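Local coordinates for type II secretion system protein C (Vibrio cholerae, PDB 2I6V) that is the periplasmic PDZ domain of a type II secretion component that is probably required for secreting cholera toxin through the outer membrane, at residues T73-D77 with G78-D82. Numbering follows the deposited sequence.
Sequences TVERD and GQQHD
His81 and Arg76 meet at an angle on one face of the last beta hairpin of the PDZ domain, strands 69-76 and 79-86, whose first strand also pairs with strand 42-46. The imidazole sets CE1 over one face of the guanidinium, offset toward its rim, while NH2 lies near the imidazole plane at its edge, 3.5 Å from CE1; the planes are 72° apart. The imidazole reaches this place because its CG sits between the backbone N and the carbonyl carbon (chi1 76°), which folds the ring back over the opposing strand. There Val74 CG2 packs against one ring face, 3.5 Å from His81 CE1. Arg76 NH2 also forms a salt bridge to Asp41 and a hydrogen bond to Gly36 O, which ties the hairpin to the loop leading into strand 42-46 and limits the guanidinium's freedom.

Thr73, Glu75, Gln80 and Asp82 occupy the other face. Thr73 OG1 donates to Asp82 OD1 over 2.7 Å, arriving from above the carboxylate plane, while Gln80 NE2 makes a weak 3.3 Å bond to Glu75 OE2. A water bridges that same carboxylate oxygen to Gly78 O. Between the faces, paired backbone bonds join Val74 with His81 and Arg76 with Gln79, the latter closing a type I' turn. Polar side-chain bonds thus link one face, while on the other Arg76 may disfavour protonation of His81, an effect Asp41 would partly offset.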
loop_
_atom_site.group_PDB
_atom_site.type_symbol
_atom_site.label_atom_id
_atom_site.label_comp_id
_atom_site.label_asym_id
_atom_site.label_seq_id
_atom_site.Cartn_x
_atom_site.Cartn_y
_atom_site.Cartn_z
ATOM N N THR A 73 0.622 5.597 1.658
ATOM C CA THR A 73 1.493 6.681 1.241
ATOM C C THR A 73 2.355 6.155 0.109
ATOM O O THR A 73 3.033 5.139 0.269
ATOM C CB THR A 73 2.407 7.159 2.390
ATOM O OG1 THR A 73 1.604 7.603 3.495
ATOM C CG2 THR A 73 3.295 8.317 1.918
ATOM N N VAL A 74 2.330 6.835 -1.031
ATOM C CA VAL A 74 3.174 6.405 -2.155
ATOM C C VAL A 74 4.127 7.505 -2.600
ATOM O O VAL A 74 3.867 8.687 -2.373
ATOM C CB VAL A 74 2.346 5.944 -3.369
ATOM C CG1 VAL A 74 1.398 4.806 -2.970
ATOM C CG2 VAL A 74 1.576 7.120 -3.978
ATOM N N GLU A 75 5.220 7.100 -3.238
ATOM C CA GLU A 75 6.179 8.033 -3.812
ATOM C C GLU A 75 6.104 7.918 -5.331
ATOM O O GLU A 75 6.149 6.814 -5.881
ATOM C CB GLU A 75 7.584 7.697 -3.328
ATOM C CG GLU A 75 8.596 8.812 -3.486
ATOM C CD GLU A 75 9.790 8.606 -2.573
ATOM O OE1 GLU A 75 10.550 7.645 -2.807
ATOM O OE2 GLU A 75 9.953 9.384 -1.603
ATOM N N ARG A 76 5.980 9.065 -5.998
ATOM C CA ARG A 76 5.835 9.130 -7.438
ATOM C C ARG A 76 6.570 10.383 -7.903
ATOM O O ARG A 76 6.294 11.478 -7.422
ATOM C CB ARG A 76 4.345 9.195 -7.820
ATOM C CG ARG A 76 4.086 9.219 -9.316
ATOM C CD ARG A 76 2.630 9.582 -9.603
ATOM N NE ARG A 76 1.738 8.625 -8.965
ATOM C CZ ARG A 76 0.454 8.849 -8.705
ATOM N NH1 ARG A 76 -0.095 10.012 -9.030
ATOM N NH2 ARG A 76 -0.274 7.908 -8.107
ATOM N N ASP A 77 7.531 10.200 -8.800
ATOM C CA ASP A 77 8.345 11.309 -9.304
ATOM C C ASP A 77 8.987 12.107 -8.159
ATOM O O ASP A 77 9.064 13.346 -8.200
ATOM C CB ASP A 77 7.515 12.208 -10.222
ATOM C CG ASP A 77 6.876 11.438 -11.360
ATOM O OD1 ASP A 77 7.527 10.513 -11.902
ATOM O OD2 ASP A 77 5.718 11.750 -11.709
ATOM N N GLY A 78 9.437 11.381 -7.141
ATOM C CA GLY A 78 10.196 11.951 -6.030
ATOM C C GLY A 78 9.369 12.644 -4.968
ATOM O O GLY A 78 9.916 13.197 -4.013
ATOM N N GLN A 79 8.050 12.622 -5.129
ATOM C CA GLN A 79 7.166 13.275 -4.170
ATOM C C GLN A 79 6.226 12.260 -3.550
ATOM O O GLN A 79 5.843 11.298 -4.203
ATOM C CB GLN A 79 6.341 14.360 -4.855
ATOM C CG GLN A 79 7.141 15.569 -5.297
ATOM C CD GLN A 79 6.247 16.699 -5.762
ATOM O OE1 GLN A 79 5.418 16.526 -6.661
ATOM N NE2 GLN A 79 6.407 17.868 -5.150
ATOM N N GLN A 80 5.847 12.487 -2.300
ATOM C CA GLN A 80 4.912 11.584 -1.628
ATOM C C GLN A 80 3.501 12.152 -1.547
ATOM O O GLN A 80 3.305 13.364 -1.399
ATOM C CB GLN A 80 5.424 11.217 -0.236
ATOM C CG GLN A 80 6.662 10.314 -0.260
ATOM C CD GLN A 80 7.090 9.857 1.122
ATOM O OE1 GLN A 80 6.446 10.176 2.118
ATOM N NE2 GLN A 80 8.180 9.097 1.186
ATOM N N HIS A 81 2.514 11.271 -1.659
ATOM C CA HIS A 81 1.156 11.648 -1.310
ATOM C C HIS A 81 0.387 10.446 -0.786
ATOM O O HIS A 81 0.822 9.300 -0.934
ATOM C CB HIS A 81 0.425 12.282 -2.490
ATOM C CG HIS A 81 -0.027 11.297 -3.521
ATOM N ND1 HIS A 81 0.793 10.854 -4.534
ATOM C CD2 HIS A 81 -1.222 10.687 -3.708
ATOM C CE1 HIS A 81 0.127 10.003 -5.296
ATOM N NE2 HIS A 81 -1.098 9.885 -4.816
ATOM N N ASP A 82 -0.760 10.723 -0.175
ATOM C CA ASP A 82 -1.561 9.672 0.428
ATOM C C ASP A 82 -2.721 9.289 -0.474
ATOM O O ASP A 82 -3.402 10.157 -1.039
ATOM C CB ASP A 82 -2.083 10.118 1.793
ATOM C CG ASP A 82 -1.001 10.109 2.855
ATOM O OD1 ASP A 82 0.117 9.625 2.562
ATOM O OD2 ASP A 82 -1.263 10.590 3.976
HETATM O O HOH W 1 9.575 12.024 -1.313
#